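PDB 2QFZ: TBC1 domain family member 22A from Homo sapiens, which probably acts as a GTPase-activating protein for Rab-family GTPases, here seen as its all-helical TBC domain. Local coordinates for residues A[301-304]-A[305-309]; A[278-281]-A[282-286]; A[208-211]-A[212-215]; A[261-264]-A[265-269]. All blocks are in the same frame, centred on the assembly; numbering follows the deposited sequence. Where two conformers were deposited one is given.

Contact 1 of 4, residues A[301-304]-A[305-309]; sequences DFQE and LLLFL
F302 and L306, one turn apart on helix 302-309, lie side by side and point the same way. The tip of the ring, CZ, comes within 3.8 Å of L306 CD2, at an oblique angle to the ring. F302 reaches this position with CG anti to the backbone N (chi1 164°). This is the packed flank: F302 and L306 both touch Q244 of helix 242-251, L306 also meets F245, and the buried L305 rests on H234 and V240. The other flank faces solvent: Q303 and L307, also alongside each other, are both exposed, though L307 CD1 folds to 3.1 Å from Q303 O. At the start of the helix D301 is the N-cap: its OD2 accepts from E304 N at 3.0 Å, met on the anti side of the carboxylate, 28° out of its plane. D301 O in turn accepts from L305 N, also at 3.0 Å, which begins the i to i+4 series that F308 N to E304 O continues. The D301 carboxylate therefore satisfies a first-turn amide that has no preceding helical carbonyl, and its negative charge is probably favourable beside the positive end of the helix dipole.

Contact 2 of 4, residues A[278-281]-A[282-286]; sequences SHFH and LYVCA
H279 and Y283 form a T-shaped (edge-to-face) pair one turn apart on helix 276-291 of the TBC domain. The ring centroids are 5.3 Å apart and the planes stand at 83°, with Y283 CE2 poised over one face of the imidazole, towards its rim. With CG beside its backbone N (chi1 -63°), the tyrosine leans back to meet the histidine. With only a methyl group at Y283, as in alanine, the imidazole face is likely to lose its aromatic edge and a gap to open beside L223 of helix 211-227. On another side F280 and V284 cross at about a right angle, F280 CE2 lying 4.0 Å from V284 CG2; both also pack on Y270 of helix 260-270. The backbone beneath has a wider pi-type turn at 278-280 and a weak bond from L282 N to H279 O. V284 N to F280 O, at 3.2 Å, is a regular i to i+4 bond. Farther out, Y270 OH and W249 O hydrogen-bond to ND1 and NE2 of H281, fixing the rotation of its ring. Over one face of that ring sits C285 SG, 3.8 Å from the centroid and 32° off the normal.

Contact 3 of 4, residues A[208-211]-A[212-215]; sequences FAQP and GIQM
The side-chain nitrogen NE2 of Q210 lies 3.6 Å from I213 CG1 while two acceptors beyond the turn grip it: it is hydrogen-bonded to N205 O and to N251 OD1. These two bonds hold the amide in place, and the aliphatic part packs as well, Q210 CB lying 3.9 Å from I213 CG1. The two side chains run alongside each other. In Q210, CG sits beside the backbone N (chi1 -62°) and the chain is extended beyond it, which lays the amide alongside the isoleucine CG1 branch. F247 of helix 242-251 touches both residues, and I213 also reaches M250, so this inward flank is closed by a neighbouring helix. The backbone draws the same pair together: I213 N donates to Q210 O at 3.0 Å with an N-H...O angle of 142°. The donor stands 48° out of the carbonyl plane, away from a lone-pair direction, in this i to i+3 bond. From the next carbonyl, P211 O, a weak i to i+4 bond of 3.3 Å runs to M215 N. G212 is buried, and its backbone is hydrogen-bonded to D204 in the preceding loop. P211 and M215, by contrast, are exposed. The whole is a helix N-terminus, with Q210 at the N-cap and proline at the first helical position, where its missing N-H costs no helical bond, leading from a loop into helix 211-227 of the TBC domain.

Contact 4 of 4, residues A[261-264]-A[265-269]; sequences RCTI and RLWDT
This is a local, largely buried contact between successive turns of helix 260-270, its centre about 8 Å from that of the chain, and its main side-chain element is a CH-pi interaction of T263 with W267. The methyl carbon T263 CG2 lies over one face of the indole, 3.7 Å from the centroid of the five-membered ring and 22° off its normal. With OG1 beside the backbone N (chi1 -67°), the methyl takes the position anti to that nitrogen and is aimed along the helix at the ring. The backbone supports the pair: W267 N donates to T263 O at 2.8 Å. W267 NE1, buried here, has no hydrogen-bonding partner in the model, so the indole is held by packing. Within the all-helical TBC fold this helix is lined by several others: P156 of helix 150-162 touches both T263 and W267, F277 meets the indole edge-to-face, and W60 of helix 56-63 closes on it. With a leucine in place of W267 the T263 methyl would lose its aromatic face, and a gap toward P156 and W60 would probably open. On another flank R265 NH1 donates to T269 OG1 at 2.9 Å, in the guanidinium plane; that hydroxyl is also hydrogen-bonded to W48 O. D268 directs its carboxylate outside the turn, OD1 salt-bridged to R56 and hydrogen-bonded to W60 NE1, OD2 hydrogen-bonded to I51 N.

In the fold
Contacts 2 and 4 are the buried pair, on helices that follow each other in the chain, and they touch: F280 CE2 lies 4.1 Å from T269 CG2, and V284 CG1 equally far from L266 CD1. Contact 3 is partly buried and contact 1 lies at the surface, its centre about 26 Å from that of the chain. Helix 242-251 is a common neighbour of contacts 1, 2 and 3, while contact 4 packs against helices 56-63, 150-162 and 319-335. Chemistry follows position: ring faces, met by an aromatic edge, sulfur or methyl, dominate the two inner contacts, whereas contacts 1 and 3 are helix starts, one capped by a carboxylate, the other steadied by a glutamine amide.

Contact 1 of 4, residues A[301-304]-A[305-309]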
loop_
_atom_site.group_PDB
_atom_site.type_symbol
_atom_site.label_atom_id
_atom_site.label_comp_id
_atom_site.label_asym_id
_atom_site.label_seq_id
_atom_site.Cartn_x
_atom_site.Cartn_y
_atom_site.Cartn_z
ATOM N N ASP A 301 -9.052 21.003 -22.386
ATOM C CA ASP A 301 -10.432 20.532 -22.218
ATOM C C ASP A 301 -10.603 19.993 -20.783
ATOM O O ASP A 301 -9.800 19.183 -20.360
ATOM C CB ASP A 301 -10.702 19.442 -23.252
ATOM C CG ASP A 301 -12.114 18.917 -23.188
ATOM O OD1 ASP A 301 -13.058 19.688 -23.486
ATOM O OD2 ASP A 301 -12.277 17.729 -22.839
ATOM N N PHE A 302 -11.639 20.441 -20.036
ATOM C CA PHE A 302 -11.905 19.932 -18.665
ATOM C C PHE A 302 -12.081 18.410 -18.608
ATOM O O PHE A 302 -11.536 17.761 -17.716
ATOM C CB PHE A 302 -13.146 20.586 -18.002
ATOM C CG PHE A 302 -13.666 19.805 -16.783
ATOM C CD1 PHE A 302 -13.047 19.923 -15.531
ATOM C CD2 PHE A 302 -14.739 18.913 -16.907
ATOM C CE1 PHE A 302 -13.501 19.178 -14.424
ATOM C CE2 PHE A 302 -15.201 18.167 -15.801
ATOM C CZ PHE A 302 -14.587 18.301 -14.561
ATOM N N GLN A 303 -12.883 17.863 -19.527
ATOM C CA GLN A 303 -13.234 16.420 -19.523
ATOM C C GLN A 303 -12.003 15.522 -19.732
ATOM O O GLN A 303 -11.822 14.520 -19.045
ATOM C CB GLN A 303 -14.285 16.133 -20.613
ATOM C CG GLN A 303 -14.879 14.710 -20.619
ATOM C CD GLN A 303 -15.595 14.359 -21.957
ATOM O OE1 GLN A 303 -15.695 15.188 -22.878
ATOM N NE2 GLN A 303 -16.090 13.120 -22.049
ATOM N N GLU A 304 -11.180 15.873 -20.708
ATOM C CA GLU A 304 -9.962 15.123 -20.995
ATOM C C GLU A 304 -8.890 15.347 -19.948
ATOM O O GLU A 304 -8.090 14.458 -19.724
ATOM C CB GLU A 304 -9.412 15.483 -22.388
ATOM C CG GLU A 304 -10.268 15.001 -23.533
ATOM C CD GLU A 304 -9.582 15.123 -24.904
ATOM O OE1 GLU A 304 -10.100 14.571 -25.882
ATOM O OE2 GLU A 304 -8.528 15.766 -25.015
ATOM N N LEU A 305 -8.852 16.545 -19.339
ATOM C CA LEU A 305 -7.920 16.843 -18.245
ATOM C C LEU A 305 -8.168 15.946 -17.017
ATOM O O LEU A 305 -7.254 15.291 -16.511
ATOM C CB LEU A 305 -8.012 18.308 -17.815
ATOM C CG LEU A 305 -7.048 18.725 -16.696
ATOM C CD1 LEU A 305 -5.607 18.313 -16.984
ATOM C CD2 LEU A 305 -7.144 20.267 -16.383
ATOM N N LEU A 306 -9.404 15.935 -16.553
ATOM C CA LEU A 306 -9.813 15.011 -15.502
ATOM C C LEU A 306 -9.578 13.514 -15.898
ATOM O O LEU A 306 -9.023 12.777 -15.119
ATOM C CB LEU A 306 -11.274 15.295 -15.069
ATOM C CG LEU A 306 -11.832 14.458 -13.915
ATOM C CD1 LEU A 306 -10.825 14.417 -12.733
ATOM C CD2 LEU A 306 -13.148 14.953 -13.474
ATOM N N LEU A 307 -9.943 13.099 -17.112
ATOM C CA LEU A 307 -9.682 11.717 -17.586
ATOM C C LEU A 307 -8.239 11.300 -17.518
ATOM O O LEU A 307 -7.969 10.188 -17.117
ATOM C CB LEU A 307 -10.170 11.466 -19.014
ATOM C CG LEU A 307 -11.698 11.351 -19.112
ATOM C CD1 LEU A 307 -12.137 11.808 -20.513
ATOM C CD2 LEU A 307 -12.224 9.933 -18.785
ATOM N N PHE A 308 -7.344 12.202 -17.925
ATOM C CA PHE A 308 -5.892 12.017 -17.899
ATOM C C PHE A 308 -5.375 11.839 -16.448
ATOM O O PHE A 308 -4.631 10.921 -16.165
ATOM C CB PHE A 308 -5.204 13.241 -18.562
ATOM C CG PHE A 308 -3.712 13.166 -18.576
ATOM C CD1 PHE A 308 -3.053 12.265 -19.416
ATOM C CD2 PHE A 308 -2.943 14.004 -17.766
ATOM C CE1 PHE A 308 -1.665 12.187 -19.429
ATOM C CE2 PHE A 308 -1.548 13.917 -17.771
ATOM C CZ PHE A 308 -0.914 13.002 -18.637
ATOM N N LEU A 309 -5.790 12.730 -15.547
ATOM C CA LEU A 309 -5.334 12.708 -14.148
ATOM C C LEU A 309 -5.803 11.425 -13.434
ATOM O O LEU A 309 -5.157 10.956 -12.484
ATOM C CB LEU A 309 -5.849 13.928 -13.401
ATOM C CG LEU A 309 -5.195 15.287 -13.704
ATOM C CD1 LEU A 309 -5.985 16.479 -13.122
ATOM C CD2 LEU A 309 -3.786 15.300 -13.167
#

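Contact 2 of 4, residues A[278-281]-A[282-286]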
loop_
_atom_site.group_PDB
_atom_site.type_symbol
_atom_site.label_atom_id
_atom_site.label_comp_id
_atom_site.label_asym_id
_atom_site.label_seq_id
_atom_site.Cartn_x
_atom_site.Cartn_y
_atom_site.Cartn_z
ATOM N N SER A 278 1.257 7.614 5.897
ATOM C CA SER A 278 0.471 8.666 6.441
ATOM C C SER A 278 0.921 10.024 5.887
ATOM O O SER A 278 0.129 10.743 5.321
ATOM C CB SER A 278 0.639 8.627 7.968
ATOM O OG SER A 278 -0.116 9.625 8.555
ATOM N N HIS A 279 2.210 10.317 6.020
ATOM C CA HIS A 279 2.773 11.649 5.814
ATOM C C HIS A 279 3.595 11.670 4.518
ATOM O O HIS A 279 3.302 12.443 3.611
ATOM C CB HIS A 279 3.630 12.005 7.043
ATOM C CG HIS A 279 4.347 13.323 6.957
ATOM N ND1 HIS A 279 5.726 13.428 7.051
ATOM C CD2 HIS A 279 3.882 14.596 6.841
ATOM C CE1 HIS A 279 6.075 14.703 6.976
ATOM N NE2 HIS A 279 4.976 15.432 6.852
ATOM N N PHE A 280 4.602 10.796 4.411
ATOM C CA PHE A 280 5.403 10.748 3.173
ATOM C C PHE A 280 4.555 10.563 1.903
ATOM O O PHE A 280 4.877 11.148 0.888
ATOM C CB PHE A 280 6.500 9.698 3.226
ATOM C CG PHE A 280 7.588 9.907 2.211
ATOM C CD1 PHE A 280 8.211 11.151 2.074
ATOM C CD2 PHE A 280 7.976 8.877 1.366
ATOM C CE1 PHE A 280 9.202 11.362 1.119
ATOM C CE2 PHE A 280 9.001 9.071 0.422
ATOM C CZ PHE A 280 9.611 10.309 0.317
ATOM N N HIS A 281 3.492 9.759 1.985
ATOM C CA HIS A 281 2.544 9.577 0.888
ATOM C C HIS A 281 2.081 10.868 0.241
ATOM O O HIS A 281 1.960 10.943 -0.993
ATOM C CB HIS A 281 1.320 8.717 1.317
ATOM C CG HIS A 281 0.372 8.422 0.193
ATOM N ND1 HIS A 281 0.733 7.660 -0.893
ATOM C CD2 HIS A 281 -0.915 8.791 -0.020
ATOM C CE1 HIS A 281 -0.263 7.627 -1.759
ATOM N NE2 HIS A 281 -1.282 8.295 -1.250
ATOM N N LEU A 282 1.787 11.886 1.049
ATOM C CA LEU A 282 1.420 13.205 0.528
ATOM C C LEU A 282 2.423 13.754 -0.495
ATOM O O LEU A 282 2.046 14.235 -1.528
ATOM C CB LEU A 282 1.301 14.224 1.658
ATOM C CG LEU A 282 0.292 14.012 2.774
ATOM C CD1 LEU A 282 -0.106 15.361 3.341
ATOM C CD2 LEU A 282 -0.943 13.255 2.301
ATOM N N TYR A 283 3.709 13.667 -0.170
ATOM C CA TYR A 283 4.787 14.180 -1.020
ATOM C C TYR A 283 4.971 13.358 -2.261
ATOM O O TYR A 283 5.386 13.900 -3.245
ATOM C CB TYR A 283 6.108 14.217 -0.245
ATOM C CG TYR A 283 6.014 15.148 0.897
ATOM C CD1 TYR A 283 6.165 16.531 0.720
ATOM C CD2 TYR A 283 5.714 14.682 2.149
ATOM C CE1 TYR A 283 6.022 17.429 1.814
ATOM C CE2 TYR A 283 5.577 15.564 3.238
ATOM C CZ TYR A 283 5.732 16.921 3.052
ATOM O OH TYR A 283 5.627 17.752 4.139
ATOM N N VAL A 284 4.711 12.044 -2.183
ATOM C CA VAL A 284 4.720 11.181 -3.355
ATOM C C VAL A 284 3.578 11.588 -4.303
ATOM O O VAL A 284 3.754 11.616 -5.550
ATOM C CB VAL A 284 4.665 9.656 -2.968
ATOM C CG1 VAL A 284 4.513 8.761 -4.223
ATOM C CG2 VAL A 284 5.915 9.272 -2.181
ATOM N N CYS A 285 2.413 11.905 -3.727
ATOM C CA CYS A 285 1.287 12.372 -4.526
ATOM C C CYS A 285 1.615 13.706 -5.266
ATOM O O CYS A 285 1.248 13.886 -6.423
ATOM C CB CYS A 285 0.019 12.498 -3.672
ATOM S SG CYS A 285 -0.809 10.878 -3.332
ATOM N N ALA A 286 2.285 14.605 -4.574
ATOM C CA ALA A 286 2.695 15.901 -5.133
ATOM C C ALA A 286 3.680 15.729 -6.282
ATOM O O ALA A 286 3.502 16.329 -7.352
ATOM C CB ALA A 286 3.261 16.794 -4.031
#

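Contact 3 of 4, residues A[208-211]-A[212-215]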
loop_
_atom_site.group_PDB
_atom_site.type_symbol
_atom_site.label_atom_id
_atom_site.label_comp_id
_atom_site.label_asym_id
_atom_site.label_seq_id
_atom_site.Cartn_x
_atom_site.Cartn_y
_atom_site.Cartn_z
ATOM N N PHE A 208 -16.338 7.252 9.503
ATOM C CA PHE A 208 -17.529 7.904 8.929
ATOM C C PHE A 208 -17.194 9.214 8.211
ATOM O O PHE A 208 -16.648 10.141 8.822
ATOM C CB PHE A 208 -18.553 8.178 10.048
ATOM C CG PHE A 208 -19.902 8.591 9.547
ATOM C CD1 PHE A 208 -20.771 7.653 9.023
ATOM C CD2 PHE A 208 -20.297 9.914 9.591
ATOM C CE1 PHE A 208 -22.003 8.023 8.552
ATOM C CE2 PHE A 208 -21.537 10.299 9.121
ATOM C CZ PHE A 208 -22.395 9.360 8.602
ATOM N N ALA A 209 -17.505 9.287 6.912
ATOM C CA ALA A 209 -17.219 10.488 6.112
ATOM C C ALA A 209 -15.739 10.667 5.775
ATOM O O ALA A 209 -15.349 11.710 5.226
ATOM C CB ALA A 209 -17.728 11.764 6.836
ATOM N N GLN A 210 -14.921 9.689 6.155
ATOM C CA GLN A 210 -13.508 9.589 5.786
ATOM C C GLN A 210 -12.713 10.891 5.889
ATOM O O GLN A 210 -12.130 11.322 4.892
ATOM C CB GLN A 210 -13.409 9.042 4.365
ATOM C CG GLN A 210 -13.994 7.652 4.215
ATOM C CD GLN A 210 -13.531 6.977 2.963
ATOM O OE1 GLN A 210 -14.309 6.753 2.041
ATOM N NE2 GLN A 210 -12.260 6.664 2.909
ATOM N N PRO A 211 -12.686 11.510 7.097
ATOM C CA PRO A 211 -12.090 12.834 7.267
ATOM C C PRO A 211 -10.591 12.893 7.082
ATOM O O PRO A 211 -10.068 13.961 6.896
ATOM C CB PRO A 211 -12.481 13.221 8.717
ATOM C CG PRO A 211 -12.681 11.932 9.409
ATOM C CD PRO A 211 -13.220 10.988 8.374
ATOM N N GLY A 212 -9.902 11.755 7.181
ATOM C CA GLY A 212 -8.501 11.692 6.861
ATOM C C GLY A 212 -8.277 11.960 5.387
ATOM O O GLY A 212 -7.302 12.566 5.028
ATOM N N ILE A 213 -9.186 11.510 4.534
ATOM C CA ILE A 213 -8.978 11.631 3.101
ATOM C C ILE A 213 -9.091 13.108 2.688
ATOM O O ILE A 213 -8.216 13.614 2.048
ATOM C CB ILE A 213 -9.933 10.796 2.270
ATOM C CG1 ILE A 213 -9.862 9.300 2.665
ATOM C CG2 ILE A 213 -9.597 10.967 0.807
ATOM C CD1 ILE A 213 -8.593 8.649 2.251
ATOM N N GLN A 214 -10.169 13.771 3.075
ATOM C CA GLN A 214 -10.390 15.196 2.767
ATOM C C GLN A 214 -9.281 16.096 3.238
ATOM O O GLN A 214 -8.860 17.003 2.510
ATOM C CB GLN A 214 -11.719 15.686 3.366
ATOM C CG GLN A 214 -12.882 15.527 2.408
ATOM C CD GLN A 214 -13.256 14.079 2.171
ATOM O OE1 GLN A 214 -13.305 13.284 3.099
ATOM N NE2 GLN A 214 -13.529 13.734 0.921
ATOM N N MET A 215 -8.812 15.837 4.452
ATOM C CA MET A 215 -7.696 16.552 5.001
ATOM C C MET A 215 -6.439 16.378 4.161
ATOM O O MET A 215 -5.776 17.356 3.847
ATOM C CB MET A 215 -7.426 16.090 6.445
ATOM C CG MET A 215 -6.394 16.970 7.177
ATOM S SD MET A 215 -6.972 18.685 7.321
ATOM C CE MET A 215 -8.335 18.487 8.464
#

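Contact 4 of 4, residues A[261-264]-A[265-269]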
loop_
_atom_site.group_PDB
_atom_site.type_symbol
_atom_site.label_atom_id
_atom_site.label_comp_id
_atom_site.label_asym_id
_atom_site.label_seq_id
_atom_site.Cartn_x
_atom_site.Cartn_y
_atom_site.Cartn_z
ATOM N N ARG A 261 3.576 -4.088 -9.251
ATOM C CA ARG A 261 4.992 -4.175 -9.074
ATOM C C ARG A 261 5.552 -2.831 -8.631
ATOM O O ARG A 261 6.528 -2.761 -7.860
ATOM C CB ARG A 261 5.650 -4.629 -10.376
ATOM C CG ARG A 261 5.393 -3.668 -11.591
ATOM C CD ARG A 261 6.205 -4.032 -12.812
ATOM N NE ARG A 261 6.006 -3.030 -13.872
ATOM C CZ ARG A 261 4.938 -2.998 -14.653
ATOM N NH1 ARG A 261 4.007 -3.908 -14.547
ATOM N NH2 ARG A 261 4.809 -2.070 -15.579
ATOM N N CYS A 262 4.945 -1.744 -9.106
ATOM C CA CYS A 262 5.354 -0.425 -8.642
ATOM C C CYS A 262 4.937 -0.142 -7.186
ATOM O O CYS A 262 5.673 0.496 -6.443
ATOM C CB CYS A 262 4.804 0.649 -9.594
ATOM S SG CYS A 262 5.560 0.506 -11.216
ATOM N N THR A 263 3.741 -0.567 -6.812
ATOM C CA THR A 263 3.215 -0.335 -5.445
ATOM C C THR A 263 4.159 -1.094 -4.446
ATOM O O THR A 263 4.528 -0.578 -3.400
ATOM C CB THR A 263 1.753 -0.830 -5.322
ATOM O OG1 THR A 263 0.865 -0.018 -6.130
ATOM C CG2 THR A 263 1.242 -0.864 -3.816
ATOM N N ILE A 264 4.594 -2.291 -4.824
ATOM C CA ILE A 264 5.449 -3.092 -3.945
ATOM C C ILE A 264 6.746 -2.335 -3.687
ATOM O O ILE A 264 7.171 -2.177 -2.559
ATOM C CB ILE A 264 5.667 -4.560 -4.509
ATOM C CG1 ILE A 264 4.386 -5.325 -4.347
ATOM C CG2 ILE A 264 6.877 -5.246 -3.812
ATOM C CD1 ILE A 264 4.281 -6.693 -5.101
ATOM N N ARG A 265 7.355 -1.792 -4.737
ATOM C CA ARG A 265 8.560 -1.020 -4.567
ATOM C C ARG A 265 8.401 0.262 -3.691
ATOM O O ARG A 265 9.200 0.537 -2.764
ATOM C CB ARG A 265 9.145 -0.710 -5.943
ATOM C CG ARG A 265 10.356 0.159 -5.946
ATOM C CD ARG A 265 11.503 -0.331 -5.034
ATOM N NE ARG A 265 12.502 0.698 -4.994
ATOM C CZ ARG A 265 12.557 1.688 -4.119
ATOM N NH1 ARG A 265 11.710 1.778 -3.093
ATOM N NH2 ARG A 265 13.510 2.601 -4.252
ATOM N N LEU A 266 7.383 1.036 -4.022
ATOM C CA LEU A 266 6.924 2.176 -3.267
ATOM C C LEU A 266 6.756 1.841 -1.776
ATOM O O LEU A 266 7.214 2.613 -0.905
ATOM C CB LEU A 266 5.596 2.645 -3.868
ATOM C CG LEU A 266 5.186 4.127 -3.917
ATOM C CD1 LEU A 266 6.108 4.985 -4.768
ATOM C CD2 LEU A 266 3.685 4.245 -4.433
ATOM N N TRP A 267 6.155 0.683 -1.466
ATOM C CA TRP A 267 5.907 0.345 -0.041
ATOM C C TRP A 267 7.186 -0.044 0.717
ATOM O O TRP A 267 7.184 0.086 1.938
ATOM C CB TRP A 267 4.778 -0.699 0.150
ATOM C CG TRP A 267 3.391 -0.181 -0.155
ATOM C CD1 TRP A 267 3.054 0.953 -0.836
ATOM C CD2 TRP A 267 2.161 -0.815 0.177
ATOM N NE1 TRP A 267 1.676 1.062 -0.934
ATOM C CE2 TRP A 267 1.120 -0.019 -0.318
ATOM C CE3 TRP A 267 1.837 -1.973 0.889
ATOM C CZ2 TRP A 267 -0.216 -0.351 -0.136
ATOM C CZ3 TRP A 267 0.511 -2.299 1.054
ATOM C CH2 TRP A 267 -0.487 -1.519 0.543
ATOM N N ASP A 268 8.274 -0.459 0.012
ATOM C CA ASP A 268 9.609 -0.632 0.624
ATOM C C ASP A 268 10.006 0.676 1.333
ATOM O O ASP A 268 10.388 0.710 2.512
ATOM C CB ASP A 268 10.705 -0.941 -0.391
ATOM C CG ASP A 268 10.628 -2.316 -0.991
ATOM O OD1 ASP A 268 9.853 -3.198 -0.565
ATOM O OD2 ASP A 268 11.374 -2.512 -1.973
ATOM N N THR A 269 9.892 1.775 0.603
ATOM C CA THR A 269 10.231 3.073 1.134
ATOM C C THR A 269 9.234 3.592 2.139
ATOM O O THR A 269 9.643 4.177 3.151
ATOM C CB THR A 269 10.390 4.076 -0.006
ATOM O OG1 THR A 269 11.372 3.550 -0.884
ATOM C CG2 THR A 269 10.868 5.451 0.523
#